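NADP-dependent glyceraldehyde-3-phosphate dehydrogenase (Bacillus halodurans, PDB 3PRL) probably catalyses the non-phosphorylating, NADP-dependent oxidation of glyceraldehyde 3-phosphate, as a member of the aldehyde dehydrogenase family. Local coordinates at residues Pro161-Pro165 with Tyr288-Cys293; Val256-Gly262 with Lys458-Gln464; Ala295-Val299 with Ala383-Pro387; Ser410-Gln415 with Phe453-Ser459. All blocks are in the same frame, centred on the assembly; numbering follows the deposited sequence.

All four contacts gather round the presumed catalytic centre, where the side chain of Cys293 (contact 1) lies about 6 Å, between nearest side-chain atoms, from that of Glu259 (contact 2), the predicted active-site residue. Contacts 2 and 4 are the closest pair, with centres 7 Å apart; they share Lys458 and Ser459, and contact 4 is nested inside the loop closed by contact 2. Contact 3 ties into contacts 1 and 2: Lys297 NZ lies 2.9 Å from Arg292 O of contact 1 and 3.0 Å from Gly262 O of contact 2. Phe453 of contact 4 completes the cluster, its nearest side-chain atom about 4 Å from that of Glu259.

Contact 1: Pro161-Pro165 with Tyr288-Cys293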
loop_
_atom_site.group_PDB
_atom_site.type_symbol
_atom_site.label_atom_id
_atom_site.label_comp_id
_atom_site.label_asym_id
_atom_site.label_seq_id
_atom_site.Cartn_x
_atom_site.Cartn_y
_atom_site.Cartn_z
ATOM N N PRO D 161 24.676 -20.955 -1.793
ATOM C CA PRO D 161 25.252 -21.933 -2.724
ATOM C C PRO D 161 26.629 -21.519 -3.275
ATOM O O PRO D 161 27.130 -20.461 -2.911
ATOM C CB PRO D 161 24.227 -21.940 -3.854
ATOM C CG PRO D 161 23.762 -20.506 -3.915
ATOM C CD PRO D 161 23.992 -19.875 -2.537
ATOM N N PHE D 162 27.229 -22.359 -4.131
ATOM C CA PHE D 162 28.503 -22.053 -4.800
ATOM C C PHE D 162 28.271 -21.164 -6.029
ATOM O O PHE D 162 29.147 -20.398 -6.429
ATOM C CB PHE D 162 29.243 -23.350 -5.200
ATOM C CG PHE D 162 28.739 -23.981 -6.475
ATOM C CD1 PHE D 162 29.168 -23.511 -7.722
ATOM C CD2 PHE D 162 27.834 -25.047 -6.427
ATOM C CE1 PHE D 162 28.692 -24.079 -8.917
ATOM C CE2 PHE D 162 27.355 -25.628 -7.611
ATOM C CZ PHE D 162 27.795 -25.131 -8.868
ATOM N N ASN D 163 27.102 -21.377 -6.635
ATOM C CA ASN D 163 26.413 -20.569 -7.637
ATOM C C ASN D 163 26.849 -19.103 -7.614
ATOM O O ASN D 163 27.482 -18.587 -8.541
ATOM C CB ASN D 163 24.906 -20.613 -7.231
ATOM C CG ASN D 163 23.957 -21.000 -8.357
ATOM O OD1 ASN D 163 22.728 -20.940 -8.173
ATOM N ND2 ASN D 163 24.481 -21.441 -9.485
ATOM N N TYR D 164 26.462 -18.440 -6.532
ATOM C CA TYR D 164 26.638 -17.010 -6.340
ATOM C C TYR D 164 26.987 -16.846 -4.866
ATOM O O TYR D 164 26.115 -16.673 -4.041
ATOM C CB TYR D 164 25.340 -16.258 -6.666
ATOM C CG TYR D 164 24.883 -16.321 -8.112
ATOM C CD1 TYR D 164 25.126 -15.262 -8.984
ATOM C CD2 TYR D 164 24.177 -17.427 -8.602
ATOM C CE1 TYR D 164 24.707 -15.312 -10.320
ATOM C CE2 TYR D 164 23.740 -17.490 -9.936
ATOM C CZ TYR D 164 24.016 -16.419 -10.790
ATOM O OH TYR D 164 23.602 -16.457 -12.110
ATOM N N PRO D 165 28.275 -16.927 -4.532
ATOM C CA PRO D 165 28.678 -17.015 -3.131
ATOM C C PRO D 165 28.844 -15.650 -2.421
ATOM O O PRO D 165 29.156 -15.608 -1.233
ATOM C CB PRO D 165 30.002 -17.759 -3.223
ATOM C CG PRO D 165 30.576 -17.310 -4.528
ATOM C CD PRO D 165 29.428 -17.050 -5.451
ATOM N N TYR D 288 27.309 -18.820 -17.270
ATOM C CA TYR D 288 28.019 -19.583 -16.235
ATOM C C TYR D 288 27.973 -21.109 -16.461
ATOM O O TYR D 288 27.825 -21.901 -15.522
ATOM C CB TYR D 288 27.582 -19.146 -14.825
ATOM C CG TYR D 288 28.365 -19.748 -13.669
ATOM C CD1 TYR D 288 29.760 -19.783 -13.668
ATOM C CD2 TYR D 288 27.695 -20.251 -12.551
ATOM C CE1 TYR D 288 30.471 -20.331 -12.577
ATOM C CE2 TYR D 288 28.384 -20.791 -11.477
ATOM C CZ TYR D 288 29.771 -20.829 -11.488
ATOM O OH TYR D 288 30.436 -21.394 -10.409
ATOM N N SER D 289 28.139 -21.497 -17.729
ATOM C CA SER D 289 28.122 -22.907 -18.170
ATOM C C SER D 289 26.904 -23.724 -17.732
ATOM O O SER D 289 27.001 -24.945 -17.583
ATOM C CB SER D 289 29.417 -23.636 -17.757
ATOM O OG SER D 289 30.548 -23.148 -18.468
ATOM N N GLY D 290 25.762 -23.068 -17.527
ATOM C CA GLY D 290 24.528 -23.776 -17.139
ATOM C C GLY D 290 24.390 -24.093 -15.653
ATOM O O GLY D 290 23.502 -24.866 -15.258
ATOM N N GLN D 291 25.258 -23.510 -14.827
ATOM C CA GLN D 291 25.206 -23.730 -13.375
ATOM C C GLN D 291 24.371 -22.668 -12.691
ATOM O O GLN D 291 24.842 -21.937 -11.823
ATOM C CB GLN D 291 26.604 -23.799 -12.777
ATOM C CG GLN D 291 27.391 -24.981 -13.314
ATOM C CD GLN D 291 28.844 -24.909 -12.970
ATOM O OE1 GLN D 291 29.387 -25.826 -12.367
ATOM N NE2 GLN D 291 29.493 -23.815 -13.344
ATOM N N ARG D 292 23.110 -22.597 -13.110
ATOM C CA ARG D 292 22.178 -21.602 -12.623
ATOM C C ARG D 292 20.846 -22.276 -12.399
ATOM O O ARG D 292 20.413 -23.124 -13.209
ATOM C CB ARG D 292 22.042 -20.469 -13.641
ATOM C CG ARG D 292 23.285 -19.594 -13.740
ATOM C CD ARG D 292 23.248 -18.635 -14.928
ATOM N NE ARG D 292 22.393 -17.476 -14.699
ATOM C CZ ARG D 292 21.433 -17.083 -15.537
ATOM N NH1 ARG D 292 21.212 -17.753 -16.669
ATOM N NH2 ARG D 292 20.699 -16.018 -15.251
ATOM N N CYS D 293 20.200 -21.921 -11.298
ATOM C CA CYS D 293 18.884 -22.460 -11.038
ATOM C C CYS D 293 17.922 -21.832 -12.025
ATOM O O CYS D 293 17.124 -22.531 -12.623
ATOM C CB CYS D 293 18.466 -22.239 -9.587
ATOM S SG CYS D 293 19.476 -23.212 -8.477
#
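Asn163 and Arg292 mark the closest approach of two irregular loops, their CA atoms 6.6 Å apart; in the second loop Gln291 is the centre of an inverse gamma turn. That spacing leaves the side chains to bridge the gap. Tyr164 reaches over to Arg292, whose NE-H bonds to the phenol oxygen: Arg292 NE to Tyr164 OH is 3.0 Å, with 153° at the hydrogen. The oxygen lies in the guanidinium plane, although the ring is turned 64° from that plane. Phe162 offers its ring edge to Tyr288, CE1 lying 3.5 Å from Tyr288 OH, a hydroxyl that is itself bonded to Val99 O. With CG set between the backbone N and the carbonyl carbon (chi1 81°), the Phe162 ring also crosses the Gln291 amide at about a right angle, CZ 3.9 Å from OE1, which accepts from Ile335 N. Asn163 directs ND2 to Gln291 O, but at 2.4 Å the modelled separation is doubtful. Its OD1 is 4.0 Å from Cys293 SG; in relatives the asparagine at this place lends its side-chain N-H to the oxyanion hole, although the modelled amide does not itself turn ND2 to the sulfur. Phe162 belongs to the NADP(+) site. The first loop joins strand 144-159 to helix 167-178, whose Leu168 packs on Asn163, and helix 103-124 touches Tyr164; the second runs from helix 274-286 to strand 296-302.

Contact 2: Val256-Gly262 with Lys458-Gln464; sequences VVLELGG and KSGLGVQ
Leu258 pairs with Leu461 as an antiparallel hydrogen-bonded pair and Glu259 with Gly460 as a non-hydrogen-bonded one, and the end-to-end directions of the segments are 112° apart. The evidence for the first pair is two reciprocal backbone hydrogen bonds, Leu258 N to Leu461 O at 2.8 Å and Leu461 N to Leu258 O at 3.0 Å. Beside it Leu461, with CG anti to the backbone N (chi1 -177°), lays its CG 3.3 Å from Val256 O and its CD2 4.0 Å from Leu258 CD1. Gly460 is sterically required, because a CB there would run into Leu258 O. Strand 256-259 is also paired in parallel with strand 234-238, so the short strand 460-461 extends the cofactor domain's sheet on its other side. Past Glu259, the predicted active-site residue of the family's glutamate signature, the chain leaves this sheet through Gly261 and Gly262. Leu260 N donates to Ser459 O at 2.8 Å, from 44° out of the carbonyl plane. The Leu260 side chain sits on the same turn, its CD1 3.3 Å from Lys458 O, and also meets Met253 of the second subunit. Cut back to an alanine, Leu260 would lose the CD1 contact with Lys458 O, which is likely to leave a gap between the 458-459 turn and Met253 of that subunit. Ser459 OG points to Gly261 O, at a modelled separation too short to trust, and Lys458 NZ pairs with Glu245.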
loop_
_atom_site.group_PDB
_atom_site.type_symbol
_atom_site.label_atom_id
_atom_site.label_comp_id
_atom_site.label_asym_id
_atom_site.label_seq_id
_atom_site.Cartn_x
_atom_site.Cartn_y
_atom_site.Cartn_z
ATOM N N VAL D 256 10.362 -21.375 6.571
ATOM C CA VAL D 256 11.436 -21.881 5.736
ATOM C C VAL D 256 11.245 -21.447 4.285
ATOM O O VAL D 256 10.242 -21.760 3.653
ATOM C CB VAL D 256 11.608 -23.432 5.831
ATOM C CG1 VAL D 256 12.865 -23.874 5.085
ATOM C CG2 VAL D 256 11.709 -23.861 7.279
ATOM N N VAL D 257 12.233 -20.706 3.792
ATOM C CA VAL D 257 12.236 -20.173 2.446
ATOM C C VAL D 257 13.297 -20.949 1.644
ATOM O O VAL D 257 14.426 -21.105 2.085
ATOM C CB VAL D 257 12.479 -18.636 2.470
ATOM C CG1 VAL D 257 12.951 -18.094 1.125
ATOM C CG2 VAL D 257 11.196 -17.903 2.914
ATOM N N LEU D 258 12.901 -21.481 0.492
ATOM C CA LEU D 258 13.811 -22.284 -0.320
ATOM C C LEU D 258 13.849 -21.828 -1.772
ATOM O O LEU D 258 12.806 -21.594 -2.396
ATOM C CB LEU D 258 13.429 -23.773 -0.271
ATOM C CG LEU D 258 13.279 -24.510 1.063
ATOM C CD1 LEU D 258 12.564 -25.849 0.886
ATOM C CD2 LEU D 258 14.646 -24.729 1.692
ATOM N N GLU D 259 15.066 -21.686 -2.276
ATOM C CA GLU D 259 15.307 -21.484 -3.689
ATOM C C GLU D 259 16.032 -22.728 -4.194
ATOM O O GLU D 259 17.182 -22.965 -3.839
ATOM C CB GLU D 259 16.133 -20.208 -3.898
ATOM C CG GLU D 259 15.531 -19.014 -3.153
ATOM C CD GLU D 259 16.377 -17.765 -3.209
ATOM O OE1 GLU D 259 15.794 -16.671 -3.078
ATOM O OE2 GLU D 259 17.608 -17.863 -3.373
ATOM N N LEU D 260 15.351 -23.523 -5.004
ATOM C CA LEU D 260 15.915 -24.796 -5.461
ATOM C C LEU D 260 16.082 -24.837 -6.983
ATOM O O LEU D 260 16.287 -23.801 -7.622
ATOM C CB LEU D 260 15.096 -25.996 -4.920
ATOM C CG LEU D 260 14.722 -25.854 -3.427
ATOM C CD1 LEU D 260 13.717 -26.866 -2.950
ATOM C CD2 LEU D 260 15.945 -25.870 -2.545
ATOM N N GLY D 261 16.018 -26.034 -7.556
ATOM C CA GLY D 261 16.321 -26.219 -8.964
ATOM C C GLY D 261 15.234 -25.819 -9.938
ATOM O O GLY D 261 14.048 -25.687 -9.581
ATOM N N GLY D 262 15.651 -25.644 -11.190
ATOM C CA GLY D 262 14.727 -25.316 -12.256
ATOM C C GLY D 262 14.960 -26.177 -13.468
ATOM O O GLY D 262 16.038 -26.742 -13.645
ATOM N N LYS D 458 8.609 -28.285 -6.944
ATOM C CA LYS D 458 9.850 -28.657 -6.261
ATOM C C LYS D 458 10.971 -27.604 -6.319
ATOM O O LYS D 458 12.009 -27.765 -5.672
ATOM C CB LYS D 458 10.360 -30.002 -6.769
ATOM C CG LYS D 458 9.725 -31.179 -6.060
ATOM C CD LYS D 458 10.627 -32.410 -6.103
ATOM C CE LYS D 458 9.899 -33.646 -5.583
ATOM N NZ LYS D 458 9.062 -33.321 -4.375
ATOM N N SER D 459 10.735 -26.537 -7.085
ATOM C CA SER D 459 11.667 -25.409 -7.278
ATOM C C SER D 459 11.831 -24.444 -6.092
ATOM O O SER D 459 12.758 -23.615 -6.075
ATOM C CB SER D 459 11.257 -24.616 -8.525
ATOM O OG SER D 459 11.651 -25.289 -9.715
ATOM N N GLY D 460 10.928 -24.519 -5.113
ATOM C CA GLY D 460 11.100 -23.745 -3.888
ATOM C C GLY D 460 9.883 -23.576 -2.992
ATOM O O GLY D 460 8.868 -24.244 -3.169
ATOM N N LEU D 461 10.026 -22.666 -2.030
ATOM C CA LEU D 461 9.073 -22.446 -0.953
ATOM C C LEU D 461 9.222 -20.986 -0.492
ATOM O O LEU D 461 10.337 -20.510 -0.248
ATOM C CB LEU D 461 9.346 -23.448 0.180
ATOM C CG LEU D 461 8.478 -23.535 1.443
ATOM C CD1 LEU D 461 7.026 -23.808 1.116
ATOM C CD2 LEU D 461 9.020 -24.617 2.390
ATOM N N GLY D 462 8.100 -20.269 -0.410
ATOM C CA GLY D 462 8.118 -18.830 -0.103
ATOM C C GLY D 462 8.588 -17.949 -1.248
ATOM O O GLY D 462 8.577 -18.379 -2.396
ATOM N N VAL D 463 9.003 -16.714 -0.934
ATOM C CA VAL D 463 9.292 -15.674 -1.952
ATOM C C VAL D 463 10.516 -14.825 -1.613
ATOM O O VAL D 463 10.775 -14.540 -0.429
ATOM C CB VAL D 463 8.141 -14.648 -2.074
ATOM C CG1 VAL D 463 8.039 -14.090 -3.513
ATOM C CG2 VAL D 463 6.798 -15.229 -1.603
ATOM N N GLN D 464 11.239 -14.394 -2.649
ATOM C CA GLN D 464 12.345 -13.455 -2.487
ATOM C C GLN D 464 12.213 -12.254 -3.414
ATOM O O GLN D 464 11.133 -11.946 -3.919
ATOM C CB GLN D 464 13.697 -14.149 -2.707
ATOM C CG GLN D 464 14.614 -14.189 -1.487
ATOM C CD GLN D 464 15.655 -13.062 -1.474
ATOM O OE1 GLN D 464 15.716 -12.232 -2.388
ATOM N NE2 GLN D 464 16.463 -13.023 -0.421
#

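Contact 3: Ala295-Val299 with Ala383-Pro387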
loop_
_atom_site.group_PDB
_atom_site.type_symbol
_atom_site.label_atom_id
_atom_site.label_comp_id
_atom_site.label_asym_id
_atom_site.label_seq_id
_atom_site.Cartn_x
_atom_site.Cartn_y
_atom_site.Cartn_z
ATOM N N ALA D 295 17.607 -20.385 -15.506
ATOM C CA ALA D 295 18.258 -20.523 -16.807
ATOM C C ALA D 295 17.377 -21.384 -17.675
ATOM O O ALA D 295 16.776 -22.342 -17.191
ATOM C CB ALA D 295 19.617 -21.185 -16.665
ATOM N N ILE D 296 17.330 -21.059 -18.964
ATOM C CA ILE D 296 16.640 -21.876 -19.940
ATOM C C ILE D 296 17.392 -23.213 -20.109
ATOM O O ILE D 296 18.587 -23.240 -20.389
ATOM C CB ILE D 296 16.538 -21.138 -21.289
ATOM C CG1 ILE D 296 15.614 -19.911 -21.181
ATOM C CG2 ILE D 296 16.169 -22.099 -22.418
ATOM C CD1 ILE D 296 14.141 -20.205 -21.040
ATOM N N LYS D 297 16.685 -24.317 -19.935
ATOM C CA LYS D 297 17.311 -25.632 -20.005
ATOM C C LYS D 297 16.530 -26.574 -20.892
ATOM O O LYS D 297 16.837 -27.745 -20.942
ATOM C CB LYS D 297 17.426 -26.234 -18.605
ATOM C CG LYS D 297 18.446 -25.567 -17.700
ATOM C CD LYS D 297 18.170 -25.966 -16.299
ATOM C CE LYS D 297 19.109 -25.300 -15.336
ATOM N NZ LYS D 297 18.360 -24.972 -14.075
ATOM N N ARG D 298 15.532 -26.046 -21.593
ATOM C CA ARG D 298 14.601 -26.819 -22.412
ATOM C C ARG D 298 14.046 -25.913 -23.498
ATOM O O ARG D 298 13.523 -24.839 -23.187
ATOM C CB ARG D 298 13.399 -27.253 -21.567
ATOM C CG ARG D 298 13.455 -28.611 -20.926
ATOM C CD ARG D 298 12.048 -29.006 -20.475
ATOM N NE ARG D 298 11.551 -28.217 -19.343
ATOM C CZ ARG D 298 10.436 -28.493 -18.666
ATOM N NH1 ARG D 298 9.691 -29.552 -19.000
ATOM N NH2 ARG D 298 10.065 -27.720 -17.645
ATOM N N VAL D 299 14.137 -26.327 -24.759
ATOM C CA VAL D 299 13.437 -25.593 -25.807
ATOM C C VAL D 299 12.307 -26.419 -26.415
ATOM O O VAL D 299 12.550 -27.404 -27.104
ATOM C CB VAL D 299 14.366 -25.111 -26.942
ATOM C CG1 VAL D 299 13.562 -24.304 -27.964
ATOM C CG2 VAL D 299 15.534 -24.284 -26.399
ATOM N N ALA D 383 15.680 -34.244 -20.771
ATOM C CA ALA D 383 14.474 -33.461 -21.021
ATOM C C ALA D 383 13.825 -33.028 -19.708
ATOM O O ALA D 383 12.902 -32.204 -19.694
ATOM C CB ALA D 383 13.475 -34.262 -21.886
ATOM N N TRP D 384 14.331 -33.576 -18.604
ATOM C CA TRP D 384 13.664 -33.482 -17.314
ATOM C C TRP D 384 14.643 -33.061 -16.223
ATOM O O TRP D 384 14.394 -32.073 -15.509
ATOM C CB TRP D 384 12.995 -34.828 -16.956
ATOM C CG TRP D 384 11.987 -35.311 -17.972
ATOM C CD1 TRP D 384 12.067 -36.443 -18.749
ATOM C CD2 TRP D 384 10.753 -34.669 -18.330
ATOM N NE1 TRP D 384 10.960 -36.546 -19.556
ATOM C CE2 TRP D 384 10.136 -35.473 -19.323
ATOM C CE3 TRP D 384 10.101 -33.500 -17.902
ATOM C CZ2 TRP D 384 8.908 -35.137 -19.904
ATOM C CZ3 TRP D 384 8.862 -33.172 -18.474
ATOM C CH2 TRP D 384 8.283 -33.992 -19.466
ATOM N N GLU D 385 15.751 -33.799 -16.110
ATOM C CA GLU D 385 16.733 -33.595 -15.043
ATOM C C GLU D 385 17.640 -32.377 -15.268
ATOM O O GLU D 385 18.381 -32.303 -16.258
ATOM C CB GLU D 385 17.607 -34.842 -14.840
ATOM C CG GLU D 385 16.840 -36.161 -14.647
ATOM C CD GLU D 385 17.755 -37.350 -14.329
ATOM O OE1 GLU D 385 18.929 -37.147 -13.934
ATOM O OE2 GLU D 385 17.281 -38.498 -14.468
ATOM N N GLU D 386 17.601 -31.447 -14.317
ATOM C CA GLU D 386 18.481 -30.292 -14.321
ATOM C C GLU D 386 19.942 -30.769 -14.269
ATOM O O GLU D 386 20.352 -31.395 -13.301
ATOM C CB GLU D 386 18.152 -29.383 -13.134
ATOM C CG GLU D 386 19.119 -28.229 -12.925
ATOM C CD GLU D 386 18.822 -27.416 -11.666
ATOM O OE1 GLU D 386 18.760 -28.006 -10.563
ATOM O OE2 GLU D 386 18.671 -26.181 -11.779
ATOM N N PRO D 387 20.723 -30.466 -15.323
ATOM C CA PRO D 387 22.081 -30.962 -15.519
ATOM C C PRO D 387 23.084 -30.184 -14.694
ATOM O O PRO D 387 24.099 -30.733 -14.265
ATOM C CB PRO D 387 22.333 -30.702 -17.012
ATOM C CG PRO D 387 20.980 -30.356 -17.593
ATOM C CD PRO D 387 20.289 -29.663 -16.473
HETATM O O HOH W 1 10.663 -31.708 -20.659
#
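Lys297 runs its outer chain obliquely alongside Glu386, with CE 3.8 Å from Glu386 CG, before the ammonium group closes a salt bridge. The Lys297 NZ to Glu386 OE2 distance is 2.6 Å, and the nitrogen uses the anti lone pair of that oxygen, the one facing away from OE1. Glu386 CG stands anti to its own backbone N (chi1 173°), which extends the carboxylate across the gap. With Arg292 O, Cys293 O and Gly262 O also in bonding range, NZ must share its three N-H among four oxygens; OE2 accepts from Gly262 N too. Replacing Lys297 by a methionine would probably take this donor from the three carbonyls and leave Glu386 without its cationic mate. Arg298 makes the second link, at the other end of the segment 383-387. Its CD lies 3.4 Å from Ala383 O, and one water joins them further out, accepting from Arg298 NH1 (2.9 Å) and donating to Ala383 O. The same water sits 3.2 Å above the Trp384 ring plane, toward the rim. Arg298 NH1 comes 3.8 Å from Trp384 CZ3, the guanidinium and ring planes 60° apart. Arg298 NH2 bonds to Lys263 O and Trp384 NE1 to Pro378 O. Glu386 begins the aldehyde dehydrogenase motif glutamate-x-phenylalanine-glycine-proline, whose glutamate meets the nicotinamide ribose in relatives, consistent with Glu386 lying about 6 Å, nearest atoms, from Gly240 of the NADP(+) site.

Contact 4: Ser410-Gln415 with Phe453-Ser459; sequences SDYGLQ and FLGVKKS
The loop Phe453-Ser459, after strand 437-440 and before strand 460-461, packs on Ser410-Gln415 beside the predicted active-site Glu259. The first loop opens with an ST turn, Ser410 OG accepting from Tyr412 N, and leads from helix 400-409 into strand 415-419. Four bonds tie the loops, and each uses a backbone atom of Ser410-Gln415. Lys457 NZ reaches Ser410 O at 2.8 Å, nearly along the C=O axis; the chain gets there with CG anti to the carbonyl carbon (chi1 -65°) by lying across Asp411 O and Tyr412 O. The salt bridge of NZ to Glu434 gives the same ammonium a second restraint. Lys458 N donates to Asp411 O at 3.1 Å. Gly413 is gripped from both ends: its N gives a nearly straight bond to Ser459 OG (2.9 Å, 164°), which also bonds to Gly261 O, and its O receives Val456 N from well above the carbonyl plane. A CB on Gly413 would collide with Val456 CG2. Tyr412 turns its ring edge toward Ser459 OG, with CD1 3.6 Å away. Leu414, its CG anti to the backbone N (chi1 -169°), touches both Gly455 CA (3.6 Å) and Phe453 CZ with CD1. Leu454 and Val456 also pack on Arg475 of the second subunit, while Phe453 stands about 4 Å from Glu259 between nearest side-chain atoms. Gln415, whose amide is held by Glu445 O, crosses Phe453 at about a right angle and sets NE2 in the ring plane, at the edge, 3.7 Å from Phe453 CD1.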
loop_
_atom_site.group_PDB
_atom_site.type_symbol
_atom_site.label_atom_id
_atom_site.label_comp_id
_atom_site.label_asym_id
_atom_site.label_seq_id
_atom_site.Cartn_x
_atom_site.Cartn_y
_atom_site.Cartn_z
ATOM N N SER D 410 7.133 -31.469 -15.843
ATOM C CA SER D 410 8.334 -31.401 -14.998
ATOM C C SER D 410 7.956 -31.202 -13.526
ATOM O O SER D 410 6.977 -30.515 -13.236
ATOM C CB SER D 410 9.227 -30.241 -15.469
ATOM O OG SER D 410 10.173 -29.872 -14.481
ATOM N N ASP D 411 8.725 -31.793 -12.612
ATOM C CA ASP D 411 8.538 -31.549 -11.180
ATOM C C ASP D 411 8.930 -30.117 -10.812
ATOM O O ASP D 411 8.596 -29.649 -9.727
ATOM C CB ASP D 411 9.363 -32.516 -10.306
ATOM C CG ASP D 411 8.995 -33.988 -10.513
ATOM O OD1 ASP D 411 7.799 -34.341 -10.479
ATOM O OD2 ASP D 411 9.917 -34.801 -10.709
ATOM N N TYR D 412 9.664 -29.442 -11.707
ATOM C CA TYR D 412 10.138 -28.095 -11.462
ATOM C C TYR D 412 9.107 -27.052 -11.838
ATOM O O TYR D 412 8.093 -27.352 -12.499
ATOM C CB TYR D 412 11.473 -27.835 -12.193
ATOM C CG TYR D 412 12.559 -28.734 -11.671
ATOM C CD1 TYR D 412 13.045 -28.577 -10.377
ATOM C CD2 TYR D 412 13.067 -29.775 -12.451
ATOM C CE1 TYR D 412 14.024 -29.425 -9.875
ATOM C CE2 TYR D 412 14.062 -30.619 -11.965
ATOM C CZ TYR D 412 14.534 -30.433 -10.680
ATOM O OH TYR D 412 15.498 -31.253 -10.176
ATOM N N GLY D 413 9.377 -25.826 -11.425
ATOM C CA GLY D 413 8.410 -24.737 -11.583
ATOM C C GLY D 413 8.976 -23.387 -11.205
ATOM O O GLY D 413 8.333 -22.625 -10.489
ATOM N N LEU D 414 10.182 -23.094 -11.685
ATOM C CA LEU D 414 10.852 -21.853 -11.326
ATOM C C LEU D 414 10.394 -20.692 -12.242
ATOM O O LEU D 414 9.616 -19.811 -11.828
ATOM C CB LEU D 414 12.378 -22.082 -11.321
ATOM C CG LEU D 414 13.388 -21.070 -10.757
ATOM C CD1 LEU D 414 12.850 -20.309 -9.532
ATOM C CD2 LEU D 414 14.676 -21.788 -10.379
ATOM N N GLN D 415 10.844 -20.724 -13.500
ATOM C CA GLN D 415 10.566 -19.662 -14.451
ATOM C C GLN D 415 10.350 -20.237 -15.858
ATOM O O GLN D 415 10.505 -21.426 -16.061
ATOM C CB GLN D 415 11.707 -18.631 -14.427
ATOM C CG GLN D 415 11.685 -17.705 -13.204
ATOM C CD GLN D 415 12.420 -16.382 -13.446
ATOM O OE1 GLN D 415 12.855 -16.109 -14.553
ATOM N NE2 GLN D 415 12.520 -15.540 -12.399
ATOM N N PHE D 453 10.847 -12.868 -6.603
ATOM C CA PHE D 453 11.433 -14.092 -7.132
ATOM C C PHE D 453 10.966 -15.300 -6.320
ATOM O O PHE D 453 11.132 -15.323 -5.104
ATOM C CB PHE D 453 12.962 -13.976 -7.126
ATOM C CG PHE D 453 13.674 -15.229 -7.515
ATOM C CD1 PHE D 453 13.720 -15.637 -8.851
ATOM C CD2 PHE D 453 14.365 -15.965 -6.564
ATOM C CE1 PHE D 453 14.405 -16.787 -9.216
ATOM C CE2 PHE D 453 15.050 -17.114 -6.914
ATOM C CZ PHE D 453 15.079 -17.528 -8.254
ATOM N N LEU D 454 10.386 -16.288 -7.010
ATOM C CA LEU D 454 9.927 -17.537 -6.382
ATOM C C LEU D 454 9.924 -18.743 -7.345
ATOM O O LEU D 454 9.721 -18.599 -8.551
ATOM C CB LEU D 454 8.534 -17.333 -5.727
ATOM C CG LEU D 454 7.271 -17.201 -6.601
ATOM C CD1 LEU D 454 5.964 -17.270 -5.784
ATOM C CD2 LEU D 454 7.323 -15.948 -7.484
ATOM N N GLY D 455 10.185 -19.927 -6.801
ATOM C CA GLY D 455 9.949 -21.174 -7.510
ATOM C C GLY D 455 8.795 -21.902 -6.849
ATOM O O GLY D 455 8.676 -21.897 -5.619
ATOM N N VAL D 456 7.924 -22.493 -7.663
ATOM C CA VAL D 456 6.827 -23.323 -7.153
ATOM C C VAL D 456 7.161 -24.814 -7.394
ATOM O O VAL D 456 8.250 -25.123 -7.880
ATOM C CB VAL D 456 5.460 -22.929 -7.765
ATOM C CG1 VAL D 456 5.199 -21.439 -7.554
ATOM C CG2 VAL D 456 5.397 -23.261 -9.255
ATOM N N LYS D 457 6.226 -25.710 -7.052
ATOM C CA LYS D 457 6.440 -27.156 -7.134
ATOM C C LYS D 457 7.687 -27.544 -6.335
ATOM O O LYS D 457 7.820 -27.155 -5.185
ATOM C CB LYS D 457 6.573 -27.610 -8.584
ATOM C CG LYS D 457 5.361 -27.439 -9.432
ATOM C CD LYS D 457 5.521 -28.305 -10.659
ATOM C CE LYS D 457 4.878 -27.661 -11.860
ATOM N NZ LYS D 457 5.003 -28.537 -13.051
ATOM N N LYS D 458 8.609 -28.285 -6.944
ATOM C CA LYS D 458 9.850 -28.657 -6.261
ATOM C C LYS D 458 10.971 -27.604 -6.319
ATOM O O LYS D 458 12.009 -27.765 -5.672
ATOM C CB LYS D 458 10.360 -30.002 -6.769
ATOM C CG LYS D 458 9.725 -31.179 -6.060
ATOM C CD LYS D 458 10.627 -32.410 -6.103
ATOM C CE LYS D 458 9.899 -33.646 -5.583
ATOM N NZ LYS D 458 9.062 -33.321 -4.375
ATOM N N SER D 459 10.735 -26.537 -7.085
ATOM C CA SER D 459 11.667 -25.409 -7.278
ATOM C C SER D 459 11.831 -24.444 -6.092
ATOM O O SER D 459 12.758 -23.615 -6.075
ATOM C CB SER D 459 11.257 -24.616 -8.525
ATOM O OG SER D 459 11.651 -25.289 -9.715
#